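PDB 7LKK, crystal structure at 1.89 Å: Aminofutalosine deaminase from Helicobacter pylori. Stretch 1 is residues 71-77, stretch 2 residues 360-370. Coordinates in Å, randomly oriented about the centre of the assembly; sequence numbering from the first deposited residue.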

# COMPACT_ATOMS: atom_id res chain seq x y z
N LEU A 71 0.25 15.08 18.00
CA LEU A 71 1.30 16.07 17.80
C LEU A 71 2.63 15.34 17.65
O LEU A 71 2.96 14.48 18.46
N LEU A 72 3.38 15.68 16.60
CA LEU A 72 4.62 14.99 16.30
C LEU A 72 5.49 15.92 15.46
O LEU A 72 5.01 16.95 14.97
N PRO A 73 6.78 15.61 15.32
CA PRO A 73 7.62 16.44 14.45
C PRO A 73 7.17 16.37 13.01
O PRO A 73 6.67 15.34 12.55
N ALA A 74 7.36 17.47 12.28
CA ALA A 74 7.19 17.43 10.84
C ALA A 74 8.10 16.37 10.23
O ALA A 74 9.20 16.10 10.73
N PHE A 75 7.63 15.75 9.15
CA PHE A 75 8.38 14.67 8.54
C PHE A 75 9.58 15.20 7.77
O PHE A 75 9.65 16.37 7.40
N ILE A 76 10.54 14.31 7.55
CA ILE A 76 11.67 14.55 6.66
C ILE A 76 11.60 13.51 5.55
O ILE A 76 11.56 12.31 5.82
N ASN A 77 11.56 13.98 4.30
CA ASN A 77 11.56 13.12 3.12
C ASN A 77 12.94 13.27 2.48
O ASN A 77 13.18 14.22 1.73
N ALA A 360 9.13 2.71 11.11
CA ALA A 360 8.58 3.58 10.07
C ALA A 360 8.51 5.03 10.55
O ALA A 360 8.90 5.95 9.83
N LEU A 361 8.03 5.24 11.78
CA LEU A 361 7.90 6.59 12.31
C LEU A 361 9.26 7.26 12.48
O LEU A 361 9.46 8.40 12.06
N LEU A 362 10.21 6.56 13.11
CA LEU A 362 11.55 7.11 13.25
C LEU A 362 12.23 7.27 11.89
O LEU A 362 13.03 8.19 11.70
N GLY A 363 11.93 6.38 10.95
CA GLY A 363 12.44 6.52 9.60
C GLY A 363 11.95 7.76 8.88
O GLY A 363 12.60 8.22 7.94
N ALA A 364 10.80 8.30 9.30
CA ALA A 364 10.23 9.49 8.69
C ALA A 364 10.52 10.76 9.48
O ALA A 364 10.15 11.84 9.02
N THR A 365 11.15 10.65 10.65
CA THR A 365 11.39 11.82 11.47
C THR A 365 12.86 11.93 11.87
O THR A 365 13.67 12.51 11.13
N ARG A 366 13.22 11.36 13.02
CA ARG A 366 14.55 11.59 13.59
C ARG A 366 15.67 11.11 12.67
O ARG A 366 16.68 11.80 12.50
N HIS A 367 15.50 9.94 12.06
CA HIS A 367 16.56 9.38 11.24
C HIS A 367 16.81 10.22 9.99
O HIS A 367 17.96 10.47 9.62
N GLY A 368 15.74 10.67 9.33
CA GLY A 368 15.90 11.53 8.17
C GLY A 368 16.52 12.86 8.53
O GLY A 368 17.31 13.42 7.76
N ALA A 369 16.17 13.40 9.70
CA ALA A 369 16.80 14.63 10.17
C ALA A 369 18.30 14.45 10.35
O ALA A 369 19.09 15.32 9.98
N LYS A 370 18.71 13.32 10.93
CA LYS A 370 20.13 13.03 11.09
C LYS A 370 20.81 12.86 9.74
O LYS A 370 21.96 13.30 9.56

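The most unusual feature of this contact is that its one direct hydrogen bond runs from a strand to the carbonyl just before Thr365, the residue between the two helical segments: Ile76 N donates to Ala364 O at 2.9 Å, with an N-H...O angle of 172°, so the bond is nearly linear. The same carbonyl receives a CA-H...O contact, with Phe75 CA 3.4 Å from Ala364 O and an angle at the hydrogen of 126°. Thr365, with phi/psi of -128/-92, separates the helical segments, and strand 75-77 meets helix 360-364 at 72°, their axes approaching to 8.1 Å.

Ile76 supplies the largest covered area, 93 Å² of the 367 Å² buried in total. Its CA-to-CB bond points toward the other stretch; chi1 is m (-69°), while chi2, at 92°, lies between wells. In this conformation Ile76 CD1 comes within 3.3 Å of Thr365 O and 3.9 Å of Ala369 CB. Ile76 CG2 lies 3.6 Å from Gly368 C. The absence of a side chain at Gly368 matters here, because an ideal CB would point toward the strand and sit 2.9 Å from Ile76 CG2, a clash.

The CA-to-CB bond of Phe75 points sideways, with chi1 m (-70°) and chi2 at -47°. Its ring presents an edge to its neighbours: Ala364 O, Thr365 CG2 and Leu361 CD1 all lie near the ring plane. The side-chain contacts are Phe75 CD1 to Ala364 CB at 3.7 Å, Phe75 CD1 to Thr365 CG2 at 3.8 Å and Phe75 CE1 to Leu361 CD1 at 4.3 Å. The CA-to-CB bond of Leu361 points sideways, but its t,p rotamer (chi1 178°, chi2 57°) brings its end nearer. There Leu361 CD1 also meets Leu72 CD1 at 3.9 Å; the CA-to-CB bond of Leu72 points toward the helix, with chi1 p (83°) and chi2 t (159°), extending the apolar patch.

Thr365 adopts chi1 p (57°). Its hydroxyl is engaged within its own stretch, Thr365 OG1 donating to Leu361 O at 2.9 Å, while Thr365 CG2 lies at the edge of the Phe75 ring and 4.2 Å from Pro73 O. Although Thr365 occupies the N-cap position, its side chain makes no capping bond. The Thr365 carbonyl accepts the helical bond from Ala369, with Ala369 N to Thr365 O at 3.0 Å.

One water adds a second polar link: the O of water 1 lies 2.7 Å from Ile76 O and 2.4 Å from Gly363 O, the latter notably short. The CA-to-CB bonds of Ala74 and Asn77 point away from the helical stretch, and both side-chain polar atoms of Asn77 are satisfied elsewhere in the structure.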

# COMPACT_ATOMS: atom_id res chain seq x y z
CB LEU A 71 1.34 17.05 18.97
CG LEU A 71 2.49 18.05 19.05
CD1 LEU A 71 2.53 18.93 17.81
CD2 LEU A 71 2.37 18.91 20.31
CB LEU A 72 4.35 13.66 15.56
CG LEU A 72 4.12 13.70 14.04
CD1 LEU A 72 4.38 12.32 13.44
CD2 LEU A 72 2.71 14.16 13.71
CB PRO A 73 9.02 15.84 14.63
CG PRO A 73 8.95 15.05 15.89
CD PRO A 73 7.55 14.56 15.99
CB ALA A 74 7.49 18.80 10.22
CB PHE A 75 7.49 13.87 7.59
CG PHE A 75 6.43 13.06 8.28
CD1 PHE A 75 6.74 12.28 9.38
CD2 PHE A 75 5.12 13.08 7.82
CE1 PHE A 75 5.76 11.53 10.01
CE2 PHE A 75 4.14 12.34 8.45
CZ PHE A 75 4.46 11.56 9.55
CB ILE A 76 13.01 14.48 7.40
CG1 ILE A 76 13.16 15.65 8.37
CG2 ILE A 76 14.16 14.47 6.40
CD1 ILE A 76 12.67 15.37 9.77
CB ASN A 77 10.44 13.50 2.16
CG ASN A 77 10.27 12.50 1.03
OD1 ASN A 77 10.92 11.45 1.01
ND2 ASN A 77 9.40 12.81 0.08
CB ALA A 360 7.20 3.08 9.66
CB LEU A 361 7.13 6.58 13.63
CG LEU A 361 6.97 7.93 14.34
CD1 LEU A 361 6.28 8.93 13.42
CD2 LEU A 361 6.19 7.76 15.64
CB LEU A 362 12.40 6.22 14.17
CG LEU A 362 11.93 6.13 15.62
CD1 LEU A 362 12.91 5.31 16.46
CD2 LEU A 362 11.74 7.52 16.21
CB ALA A 364 8.72 9.33 8.53
CB THR A 365 10.50 11.80 12.72
OG1 THR A 365 10.73 10.59 13.46
CG2 THR A 365 9.03 11.89 12.33
CB ARG A 366 14.66 10.91 14.95
CG ARG A 366 15.92 11.26 15.72
CD ARG A 366 15.89 10.67 17.13
NE ARG A 366 16.89 11.30 17.99
CZ ARG A 366 18.16 10.92 18.07
NH1 ARG A 366 18.60 9.90 17.33
NH2 ARG A 366 18.99 11.55 18.88
CB HIS A 367 16.23 7.93 10.86
CG HIS A 367 16.24 6.99 12.02
ND1 HIS A 367 16.07 5.63 11.88
CD2 HIS A 367 16.38 7.21 13.35
CE1 HIS A 367 16.11 5.05 13.07
NE2 HIS A 367 16.30 5.99 13.98
CB ALA A 369 16.15 15.10 11.47
CB LYS A 370 20.32 11.79 11.95
CG LYS A 370 20.14 12.02 13.44
CD LYS A 370 20.79 13.31 13.91
CE LYS A 370 19.76 14.33 14.37
NZ LYS A 370 20.31 15.26 15.39
O HOH W 1 13.03 10.44 7.00